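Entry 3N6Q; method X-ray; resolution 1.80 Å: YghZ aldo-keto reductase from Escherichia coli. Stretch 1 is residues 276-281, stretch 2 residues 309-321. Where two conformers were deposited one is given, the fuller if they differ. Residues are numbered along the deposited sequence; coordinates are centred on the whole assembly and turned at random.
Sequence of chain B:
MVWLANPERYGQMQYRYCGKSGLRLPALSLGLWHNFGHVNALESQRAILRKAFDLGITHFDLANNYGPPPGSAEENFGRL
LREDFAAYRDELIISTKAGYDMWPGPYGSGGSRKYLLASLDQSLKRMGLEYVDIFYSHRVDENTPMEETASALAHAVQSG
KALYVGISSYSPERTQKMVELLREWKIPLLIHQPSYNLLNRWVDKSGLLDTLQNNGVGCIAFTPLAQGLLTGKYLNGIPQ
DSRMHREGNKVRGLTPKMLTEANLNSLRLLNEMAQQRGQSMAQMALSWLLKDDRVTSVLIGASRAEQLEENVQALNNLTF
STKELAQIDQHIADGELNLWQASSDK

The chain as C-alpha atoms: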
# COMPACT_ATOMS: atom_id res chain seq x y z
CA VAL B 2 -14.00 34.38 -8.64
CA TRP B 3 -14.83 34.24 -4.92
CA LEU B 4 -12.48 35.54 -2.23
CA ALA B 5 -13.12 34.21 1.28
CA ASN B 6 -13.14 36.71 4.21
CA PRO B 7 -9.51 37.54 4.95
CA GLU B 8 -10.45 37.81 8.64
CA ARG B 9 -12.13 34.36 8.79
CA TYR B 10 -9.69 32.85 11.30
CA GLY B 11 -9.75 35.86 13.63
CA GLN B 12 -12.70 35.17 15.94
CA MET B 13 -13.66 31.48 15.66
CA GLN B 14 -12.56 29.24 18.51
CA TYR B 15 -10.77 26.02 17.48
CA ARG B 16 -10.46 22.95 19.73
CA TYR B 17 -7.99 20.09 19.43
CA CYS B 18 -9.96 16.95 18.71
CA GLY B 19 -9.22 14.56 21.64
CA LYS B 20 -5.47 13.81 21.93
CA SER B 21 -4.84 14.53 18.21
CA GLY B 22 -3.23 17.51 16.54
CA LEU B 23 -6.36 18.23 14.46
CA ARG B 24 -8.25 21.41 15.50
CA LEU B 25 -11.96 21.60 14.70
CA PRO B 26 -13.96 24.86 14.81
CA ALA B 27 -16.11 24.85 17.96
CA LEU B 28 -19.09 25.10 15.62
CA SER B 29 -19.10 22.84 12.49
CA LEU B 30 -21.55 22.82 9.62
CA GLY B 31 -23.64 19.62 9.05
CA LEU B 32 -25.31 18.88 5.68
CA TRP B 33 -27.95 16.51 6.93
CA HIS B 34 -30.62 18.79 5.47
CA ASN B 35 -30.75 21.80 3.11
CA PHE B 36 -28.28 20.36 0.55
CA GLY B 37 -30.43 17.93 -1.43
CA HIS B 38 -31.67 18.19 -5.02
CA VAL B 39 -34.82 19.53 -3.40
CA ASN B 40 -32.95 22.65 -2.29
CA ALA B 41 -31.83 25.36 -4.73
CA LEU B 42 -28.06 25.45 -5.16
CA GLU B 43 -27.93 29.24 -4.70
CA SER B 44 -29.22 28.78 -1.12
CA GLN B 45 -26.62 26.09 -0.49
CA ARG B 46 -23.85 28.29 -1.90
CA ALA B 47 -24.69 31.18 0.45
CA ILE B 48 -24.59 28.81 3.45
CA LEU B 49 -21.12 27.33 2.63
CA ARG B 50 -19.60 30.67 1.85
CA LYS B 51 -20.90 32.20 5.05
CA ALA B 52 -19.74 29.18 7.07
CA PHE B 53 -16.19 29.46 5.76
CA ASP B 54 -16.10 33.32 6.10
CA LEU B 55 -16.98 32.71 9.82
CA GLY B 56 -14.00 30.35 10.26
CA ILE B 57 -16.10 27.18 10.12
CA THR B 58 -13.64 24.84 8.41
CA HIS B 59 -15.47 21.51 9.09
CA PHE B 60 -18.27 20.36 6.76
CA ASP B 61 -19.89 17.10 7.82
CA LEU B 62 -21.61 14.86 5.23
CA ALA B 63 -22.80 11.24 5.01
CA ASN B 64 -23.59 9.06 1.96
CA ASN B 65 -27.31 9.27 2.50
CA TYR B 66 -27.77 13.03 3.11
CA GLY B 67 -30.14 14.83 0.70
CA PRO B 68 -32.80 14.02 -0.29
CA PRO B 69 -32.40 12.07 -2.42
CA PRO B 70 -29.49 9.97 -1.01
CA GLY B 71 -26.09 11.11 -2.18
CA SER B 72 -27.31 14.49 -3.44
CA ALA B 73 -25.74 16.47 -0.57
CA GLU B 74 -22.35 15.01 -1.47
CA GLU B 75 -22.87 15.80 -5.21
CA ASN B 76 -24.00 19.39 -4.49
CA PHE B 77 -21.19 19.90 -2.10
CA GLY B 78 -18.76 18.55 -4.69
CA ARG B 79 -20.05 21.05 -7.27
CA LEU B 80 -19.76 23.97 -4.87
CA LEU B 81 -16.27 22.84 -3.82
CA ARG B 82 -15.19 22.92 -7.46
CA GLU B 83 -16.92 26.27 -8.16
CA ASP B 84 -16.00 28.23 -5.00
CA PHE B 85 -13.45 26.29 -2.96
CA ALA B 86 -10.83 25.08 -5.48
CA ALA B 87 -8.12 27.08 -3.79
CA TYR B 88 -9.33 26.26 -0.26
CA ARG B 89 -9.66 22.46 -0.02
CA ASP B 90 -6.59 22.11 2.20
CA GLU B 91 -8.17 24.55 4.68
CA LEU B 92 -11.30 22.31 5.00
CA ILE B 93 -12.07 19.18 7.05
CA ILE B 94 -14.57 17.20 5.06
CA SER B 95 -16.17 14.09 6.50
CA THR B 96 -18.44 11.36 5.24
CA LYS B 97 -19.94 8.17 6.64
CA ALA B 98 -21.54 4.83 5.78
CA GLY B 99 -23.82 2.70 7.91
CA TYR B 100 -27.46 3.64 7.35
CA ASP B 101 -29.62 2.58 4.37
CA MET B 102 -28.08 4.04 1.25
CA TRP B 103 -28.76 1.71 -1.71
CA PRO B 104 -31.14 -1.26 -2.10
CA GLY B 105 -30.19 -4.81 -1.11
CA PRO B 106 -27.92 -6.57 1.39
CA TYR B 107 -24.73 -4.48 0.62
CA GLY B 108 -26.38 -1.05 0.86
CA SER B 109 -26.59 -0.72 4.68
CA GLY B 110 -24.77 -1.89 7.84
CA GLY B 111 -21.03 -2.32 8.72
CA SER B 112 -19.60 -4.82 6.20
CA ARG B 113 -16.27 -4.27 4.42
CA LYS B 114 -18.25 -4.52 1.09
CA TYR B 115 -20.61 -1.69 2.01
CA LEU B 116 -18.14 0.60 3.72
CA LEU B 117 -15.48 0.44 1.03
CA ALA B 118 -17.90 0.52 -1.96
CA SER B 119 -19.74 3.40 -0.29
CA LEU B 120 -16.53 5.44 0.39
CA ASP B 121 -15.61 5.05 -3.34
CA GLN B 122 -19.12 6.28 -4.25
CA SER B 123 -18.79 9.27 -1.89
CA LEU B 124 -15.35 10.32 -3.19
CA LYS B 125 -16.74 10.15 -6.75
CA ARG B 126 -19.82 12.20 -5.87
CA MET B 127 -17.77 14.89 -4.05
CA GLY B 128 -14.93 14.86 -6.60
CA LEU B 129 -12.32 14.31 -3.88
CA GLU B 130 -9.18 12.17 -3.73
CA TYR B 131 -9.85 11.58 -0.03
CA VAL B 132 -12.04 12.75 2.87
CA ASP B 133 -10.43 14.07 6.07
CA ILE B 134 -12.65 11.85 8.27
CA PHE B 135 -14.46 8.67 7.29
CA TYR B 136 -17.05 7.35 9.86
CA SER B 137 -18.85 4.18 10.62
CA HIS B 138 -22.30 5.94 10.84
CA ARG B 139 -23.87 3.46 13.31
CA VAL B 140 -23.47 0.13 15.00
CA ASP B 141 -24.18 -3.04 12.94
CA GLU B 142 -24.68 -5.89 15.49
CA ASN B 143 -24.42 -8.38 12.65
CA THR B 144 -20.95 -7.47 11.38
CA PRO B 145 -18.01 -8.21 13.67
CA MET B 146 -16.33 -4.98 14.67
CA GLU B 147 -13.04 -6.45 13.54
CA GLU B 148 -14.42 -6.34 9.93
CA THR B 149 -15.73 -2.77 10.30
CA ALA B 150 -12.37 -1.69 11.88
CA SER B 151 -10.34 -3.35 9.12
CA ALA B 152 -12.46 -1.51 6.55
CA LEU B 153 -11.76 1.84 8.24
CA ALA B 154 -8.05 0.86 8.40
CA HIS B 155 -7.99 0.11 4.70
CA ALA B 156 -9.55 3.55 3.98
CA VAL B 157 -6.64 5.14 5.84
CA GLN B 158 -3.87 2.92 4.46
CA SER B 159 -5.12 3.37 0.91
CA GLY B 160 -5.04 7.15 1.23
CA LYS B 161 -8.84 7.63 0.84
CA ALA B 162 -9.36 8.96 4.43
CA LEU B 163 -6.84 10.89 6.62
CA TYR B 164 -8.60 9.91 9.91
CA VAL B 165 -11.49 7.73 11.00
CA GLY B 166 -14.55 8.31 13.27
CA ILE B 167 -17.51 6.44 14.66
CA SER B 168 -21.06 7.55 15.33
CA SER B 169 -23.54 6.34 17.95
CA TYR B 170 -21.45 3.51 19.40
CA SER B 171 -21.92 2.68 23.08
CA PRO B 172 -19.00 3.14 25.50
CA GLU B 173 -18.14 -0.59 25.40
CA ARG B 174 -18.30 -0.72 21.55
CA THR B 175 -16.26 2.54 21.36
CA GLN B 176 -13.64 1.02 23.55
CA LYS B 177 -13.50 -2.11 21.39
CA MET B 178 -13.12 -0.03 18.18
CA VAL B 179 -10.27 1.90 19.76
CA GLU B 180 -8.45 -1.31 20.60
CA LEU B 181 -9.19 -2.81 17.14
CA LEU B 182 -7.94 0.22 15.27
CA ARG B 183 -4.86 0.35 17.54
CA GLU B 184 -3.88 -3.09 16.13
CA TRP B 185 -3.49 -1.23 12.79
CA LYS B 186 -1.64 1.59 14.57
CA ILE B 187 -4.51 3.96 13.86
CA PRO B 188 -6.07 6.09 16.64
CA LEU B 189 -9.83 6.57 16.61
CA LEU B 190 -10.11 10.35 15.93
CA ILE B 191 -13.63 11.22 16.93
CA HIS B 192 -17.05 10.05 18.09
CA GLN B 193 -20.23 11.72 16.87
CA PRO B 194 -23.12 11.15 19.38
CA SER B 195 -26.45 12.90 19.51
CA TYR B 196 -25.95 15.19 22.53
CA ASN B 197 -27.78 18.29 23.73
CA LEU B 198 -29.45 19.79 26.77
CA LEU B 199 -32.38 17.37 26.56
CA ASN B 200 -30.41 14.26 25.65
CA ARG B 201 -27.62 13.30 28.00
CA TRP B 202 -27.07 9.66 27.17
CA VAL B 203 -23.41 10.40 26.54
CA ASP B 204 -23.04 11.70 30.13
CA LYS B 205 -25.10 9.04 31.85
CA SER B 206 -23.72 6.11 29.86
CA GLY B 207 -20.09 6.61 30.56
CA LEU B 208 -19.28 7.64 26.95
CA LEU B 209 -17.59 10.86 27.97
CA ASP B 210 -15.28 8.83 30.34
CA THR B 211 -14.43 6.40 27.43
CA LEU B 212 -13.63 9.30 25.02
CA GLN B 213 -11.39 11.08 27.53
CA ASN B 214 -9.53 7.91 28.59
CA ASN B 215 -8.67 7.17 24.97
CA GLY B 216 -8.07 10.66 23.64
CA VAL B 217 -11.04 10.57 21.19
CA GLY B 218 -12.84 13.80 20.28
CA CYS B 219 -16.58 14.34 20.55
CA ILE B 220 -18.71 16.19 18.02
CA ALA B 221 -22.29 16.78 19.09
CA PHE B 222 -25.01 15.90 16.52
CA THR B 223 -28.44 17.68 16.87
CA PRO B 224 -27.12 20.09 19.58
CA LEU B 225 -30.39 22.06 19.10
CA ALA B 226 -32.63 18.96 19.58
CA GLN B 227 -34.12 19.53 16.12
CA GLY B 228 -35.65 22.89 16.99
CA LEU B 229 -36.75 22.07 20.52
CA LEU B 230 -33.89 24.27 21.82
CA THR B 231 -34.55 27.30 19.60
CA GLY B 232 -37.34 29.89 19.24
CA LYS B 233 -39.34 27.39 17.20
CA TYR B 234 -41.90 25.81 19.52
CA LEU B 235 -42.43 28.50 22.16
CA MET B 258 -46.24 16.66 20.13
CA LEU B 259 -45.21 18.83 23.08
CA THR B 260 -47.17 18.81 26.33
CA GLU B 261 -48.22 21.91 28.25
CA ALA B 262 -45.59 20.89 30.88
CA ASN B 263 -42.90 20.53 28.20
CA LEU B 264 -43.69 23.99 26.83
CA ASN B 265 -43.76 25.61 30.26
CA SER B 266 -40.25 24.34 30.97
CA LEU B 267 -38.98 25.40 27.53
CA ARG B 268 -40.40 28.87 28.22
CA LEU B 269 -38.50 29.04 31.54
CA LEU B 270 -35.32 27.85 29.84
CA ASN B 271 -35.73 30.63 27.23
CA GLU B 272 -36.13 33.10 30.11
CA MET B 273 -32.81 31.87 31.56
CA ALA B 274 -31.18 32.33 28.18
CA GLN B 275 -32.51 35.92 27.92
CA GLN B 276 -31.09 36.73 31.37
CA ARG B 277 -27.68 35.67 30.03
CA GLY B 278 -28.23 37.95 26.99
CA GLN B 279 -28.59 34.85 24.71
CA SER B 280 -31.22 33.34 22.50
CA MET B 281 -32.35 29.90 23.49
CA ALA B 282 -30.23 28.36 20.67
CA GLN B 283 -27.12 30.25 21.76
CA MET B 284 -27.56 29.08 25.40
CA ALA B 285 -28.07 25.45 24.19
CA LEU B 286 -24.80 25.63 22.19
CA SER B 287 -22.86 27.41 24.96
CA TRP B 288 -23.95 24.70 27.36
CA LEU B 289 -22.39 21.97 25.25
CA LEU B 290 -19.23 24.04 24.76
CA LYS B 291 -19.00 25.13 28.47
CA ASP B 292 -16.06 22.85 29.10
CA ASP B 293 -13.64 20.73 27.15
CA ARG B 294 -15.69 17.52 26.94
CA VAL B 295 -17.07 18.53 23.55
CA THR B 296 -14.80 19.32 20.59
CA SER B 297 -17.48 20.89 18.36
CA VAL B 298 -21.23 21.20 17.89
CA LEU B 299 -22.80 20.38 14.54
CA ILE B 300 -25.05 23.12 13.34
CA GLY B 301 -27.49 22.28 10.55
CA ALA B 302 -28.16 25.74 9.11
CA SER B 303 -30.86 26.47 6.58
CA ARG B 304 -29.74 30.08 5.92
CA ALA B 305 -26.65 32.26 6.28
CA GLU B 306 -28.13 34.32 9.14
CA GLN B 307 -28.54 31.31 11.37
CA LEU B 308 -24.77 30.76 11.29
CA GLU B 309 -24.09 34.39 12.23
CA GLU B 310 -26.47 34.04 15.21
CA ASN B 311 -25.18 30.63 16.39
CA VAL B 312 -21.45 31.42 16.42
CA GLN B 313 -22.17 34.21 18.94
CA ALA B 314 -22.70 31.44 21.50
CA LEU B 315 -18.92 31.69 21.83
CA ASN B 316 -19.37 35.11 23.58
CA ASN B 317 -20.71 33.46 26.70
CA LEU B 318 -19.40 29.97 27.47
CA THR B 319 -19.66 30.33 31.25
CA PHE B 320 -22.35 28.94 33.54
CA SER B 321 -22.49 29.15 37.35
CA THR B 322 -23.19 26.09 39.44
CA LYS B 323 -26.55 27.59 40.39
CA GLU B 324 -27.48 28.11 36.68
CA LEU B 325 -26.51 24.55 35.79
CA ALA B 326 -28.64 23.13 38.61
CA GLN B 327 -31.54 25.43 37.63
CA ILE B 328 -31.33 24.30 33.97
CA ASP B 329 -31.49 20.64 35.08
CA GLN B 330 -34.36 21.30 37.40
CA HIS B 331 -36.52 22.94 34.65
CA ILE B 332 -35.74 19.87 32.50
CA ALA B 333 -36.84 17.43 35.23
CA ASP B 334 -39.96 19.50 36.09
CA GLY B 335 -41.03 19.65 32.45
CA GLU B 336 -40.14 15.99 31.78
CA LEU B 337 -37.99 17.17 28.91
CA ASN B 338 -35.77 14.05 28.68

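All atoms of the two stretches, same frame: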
# COMPACT_ATOMS: atom_id res chain seq x y z
N GLN B 276 -31.79 36.14 30.21
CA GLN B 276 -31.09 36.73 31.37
C GLN B 276 -29.58 36.71 31.13
O GLN B 276 -28.85 37.55 31.65
CB GLN B 276 -31.36 35.93 32.64
CG GLN B 276 -32.81 35.93 33.12
CD GLN B 276 -33.28 37.30 33.55
OE1 GLN B 276 -32.47 38.12 34.04
NE2 GLN B 276 -34.58 37.58 33.36
N ARG B 277 -29.10 35.75 30.35
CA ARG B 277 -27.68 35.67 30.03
C ARG B 277 -27.40 36.54 28.81
O ARG B 277 -26.27 36.61 28.35
CB ARG B 277 -27.28 34.20 29.73
CG ARG B 277 -27.47 33.24 30.94
CD ARG B 277 -27.43 31.78 30.41
NE ARG B 277 -26.22 31.55 29.61
CZ ARG B 277 -24.99 31.34 30.11
NH1 ARG B 277 -24.75 31.41 31.42
NH2 ARG B 277 -23.98 31.14 29.28
N GLY B 278 -28.42 37.18 28.24
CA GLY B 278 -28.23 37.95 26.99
C GLY B 278 -28.05 37.06 25.73
O GLY B 278 -27.42 37.48 24.75
N GLN B 279 -28.68 35.89 25.77
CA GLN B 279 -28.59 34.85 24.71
C GLN B 279 -29.96 34.51 24.21
O GLN B 279 -30.94 34.58 24.98
CB GLN B 279 -27.96 33.57 25.25
CG GLN B 279 -26.51 33.75 25.75
CD GLN B 279 -25.77 32.43 25.92
OE1 GLN B 279 -26.04 31.64 26.85
NE2 GLN B 279 -24.80 32.21 25.07
N SER B 280 -30.04 34.05 22.95
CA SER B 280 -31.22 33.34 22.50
C SER B 280 -31.20 31.96 23.13
O SER B 280 -30.17 31.46 23.56
CB SER B 280 -31.23 33.15 20.97
OG SER B 280 -30.08 32.41 20.58
N MET B 281 -32.32 31.28 23.05
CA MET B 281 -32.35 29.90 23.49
C MET B 281 -31.33 29.02 22.77
O MET B 281 -30.63 28.23 23.41
CB MET B 281 -33.76 29.32 23.39
CG MET B 281 -33.84 27.88 23.84
SD MET B 281 -33.55 27.70 25.61
CE MET B 281 -32.30 26.42 25.68
N GLU B 309 -24.52 33.18 11.54
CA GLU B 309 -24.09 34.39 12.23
C GLU B 309 -24.62 34.39 13.68
O GLU B 309 -23.90 34.68 14.61
CB GLU B 309 -24.53 35.64 11.46
CG GLU B 309 -24.04 35.64 9.99
CD GLU B 309 -24.45 36.89 9.16
OE1 GLU B 309 -23.53 37.58 8.67
OE2 GLU B 309 -25.67 37.18 8.98
N GLU B 310 -25.86 33.99 13.89
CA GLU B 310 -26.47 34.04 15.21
C GLU B 310 -25.85 32.96 16.09
O GLU B 310 -25.47 33.19 17.26
CB GLU B 310 -27.97 33.82 15.09
CG GLU B 310 -28.81 34.23 16.31
CD GLU B 310 -29.01 33.11 17.35
OE1 GLU B 310 -28.16 32.18 17.45
OE2 GLU B 310 -30.02 33.16 18.09
N ASN B 311 -25.67 31.78 15.52
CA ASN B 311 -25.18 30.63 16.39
C ASN B 311 -23.73 30.78 16.90
O ASN B 311 -23.38 30.43 18.04
CB ASN B 311 -25.34 29.33 15.61
CG ASN B 311 -26.78 28.82 15.54
OD1 ASN B 311 -27.05 27.89 14.78
ND2 ASN B 311 -27.71 29.47 16.24
N VAL B 312 -22.87 31.35 16.08
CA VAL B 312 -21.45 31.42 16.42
C VAL B 312 -21.25 32.39 17.59
O VAL B 312 -20.22 32.33 18.26
CB VAL B 312 -20.53 31.87 15.28
CG1 VAL B 312 -20.43 30.77 14.14
CG2 VAL B 312 -20.93 33.25 14.73
N GLN B 313 -22.22 33.27 17.79
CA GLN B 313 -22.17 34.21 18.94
C GLN B 313 -22.38 33.53 20.28
O GLN B 313 -22.12 34.13 21.35
CB GLN B 313 -23.19 35.34 18.77
CG GLN B 313 -22.79 36.29 17.63
CD GLN B 313 -23.76 37.44 17.55
OE1 GLN B 313 -23.91 38.20 18.52
NE2 GLN B 313 -24.53 37.50 16.46
N ALA B 314 -22.74 32.25 20.24
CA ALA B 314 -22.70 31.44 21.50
C ALA B 314 -21.30 31.51 22.14
O ALA B 314 -21.15 31.43 23.39
CB ALA B 314 -23.12 29.99 21.23
N LEU B 315 -20.27 31.64 21.31
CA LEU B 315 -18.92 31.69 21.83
C LEU B 315 -18.67 32.90 22.76
O LEU B 315 -17.65 32.94 23.44
CB LEU B 315 -17.85 31.63 20.72
CG LEU B 315 -17.94 30.35 19.84
CD1 LEU B 315 -17.01 30.53 18.61
CD2 LEU B 315 -17.52 29.14 20.75
N ASN B 316 -19.55 33.89 22.73
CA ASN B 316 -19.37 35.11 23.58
C ASN B 316 -19.71 34.88 25.03
O ASN B 316 -19.45 35.75 25.89
CB ASN B 316 -20.21 36.25 23.02
CG ASN B 316 -19.66 36.71 21.69
OD1 ASN B 316 -18.46 36.58 21.48
ND2 ASN B 316 -20.50 37.18 20.80
N ASN B 317 -20.36 33.74 25.33
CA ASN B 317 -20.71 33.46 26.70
C ASN B 317 -20.69 31.96 26.94
O ASN B 317 -21.75 31.32 26.90
CB ASN B 317 -22.13 34.01 27.02
CG ASN B 317 -22.41 34.03 28.53
OD1 ASN B 317 -21.67 33.41 29.30
ND2 ASN B 317 -23.52 34.67 28.94
N LEU B 318 -19.52 31.41 27.23
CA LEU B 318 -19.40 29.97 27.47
C LEU B 318 -19.45 29.65 28.98
O LEU B 318 -19.25 28.50 29.38
CB LEU B 318 -18.12 29.45 26.85
CG LEU B 318 -18.12 29.58 25.32
CD1 LEU B 318 -16.78 29.08 24.78
CD2 LEU B 318 -19.32 28.80 24.63
N THR B 319 -19.75 30.65 29.80
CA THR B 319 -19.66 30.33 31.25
C THR B 319 -21.04 30.16 31.89
O THR B 319 -21.95 31.00 31.69
CB THR B 319 -18.82 31.39 32.03
OG1 THR B 319 -19.46 32.63 31.89
CG2 THR B 319 -17.45 31.57 31.43
N PHE B 320 -21.15 29.15 32.76
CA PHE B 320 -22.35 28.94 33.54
C PHE B 320 -21.94 28.80 35.02
O PHE B 320 -21.04 28.06 35.31
CB PHE B 320 -23.01 27.61 33.13
CG PHE B 320 -23.62 27.64 31.73
CD1 PHE B 320 -25.02 27.87 31.57
CD2 PHE B 320 -22.81 27.52 30.58
CE1 PHE B 320 -25.63 27.92 30.22
CE2 PHE B 320 -23.38 27.66 29.28
CZ PHE B 320 -24.76 27.82 29.12
N SER B 321 -22.70 29.41 35.91
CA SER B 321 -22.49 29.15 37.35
C SER B 321 -23.08 27.79 37.74
O SER B 321 -23.91 27.18 37.03
CB SER B 321 -23.12 30.26 38.18
OG SER B 321 -24.51 30.07 38.21
O HOH W 1 -24.17 37.02 26.68
O HOH W 2 -23.97 34.36 23.17

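Arg277, Asn317 and Gln279 dominate a small contact of 349 Å², both sides summed, and Arg277 covers the most. Its CA-to-CB bond points toward the second stretch, and an m, t, p side chain carries the guanidinium between two neighbours. Over one face lies the Phe320 ring, stacked at 5° with centres 3.7 Å apart, so that the delocalised guanidinium charge lies over the ring face; over the opposite face lies Asn317 ND2. At the guanidinium edge, NH1 and NH2 of Arg277 both donate to Thr319 O, at 2.8 and 3.2 Å. A planar, many-donor group suits this slot, because stacking leaves its in-plane N-H bonds free for acceptors. The CA-to-CB bond of Asn317, chi1 t, also points toward the first stretch: its ND2 gives a weak bond to Arg277 O (3.4 Å), and water 1 donates to Arg277 O and accepts a weak bond from Asn317 ND2. Buried Gln279 starts out sideways, but its amide end reaches across and serves both ways: OE1 accepts from Arg277 NE (2.8 Å), while NE2 donates to water 2 (3.0 Å), which donates to Gln313 O (2.6 Å). Gly278, whose positive phi favours glycine, closes the preceding helix in a Schellman motif. Farther along, Ser280 OG donates to Glu310 OE2 (2.6 Å), a short bond, while also capping the helix that follows.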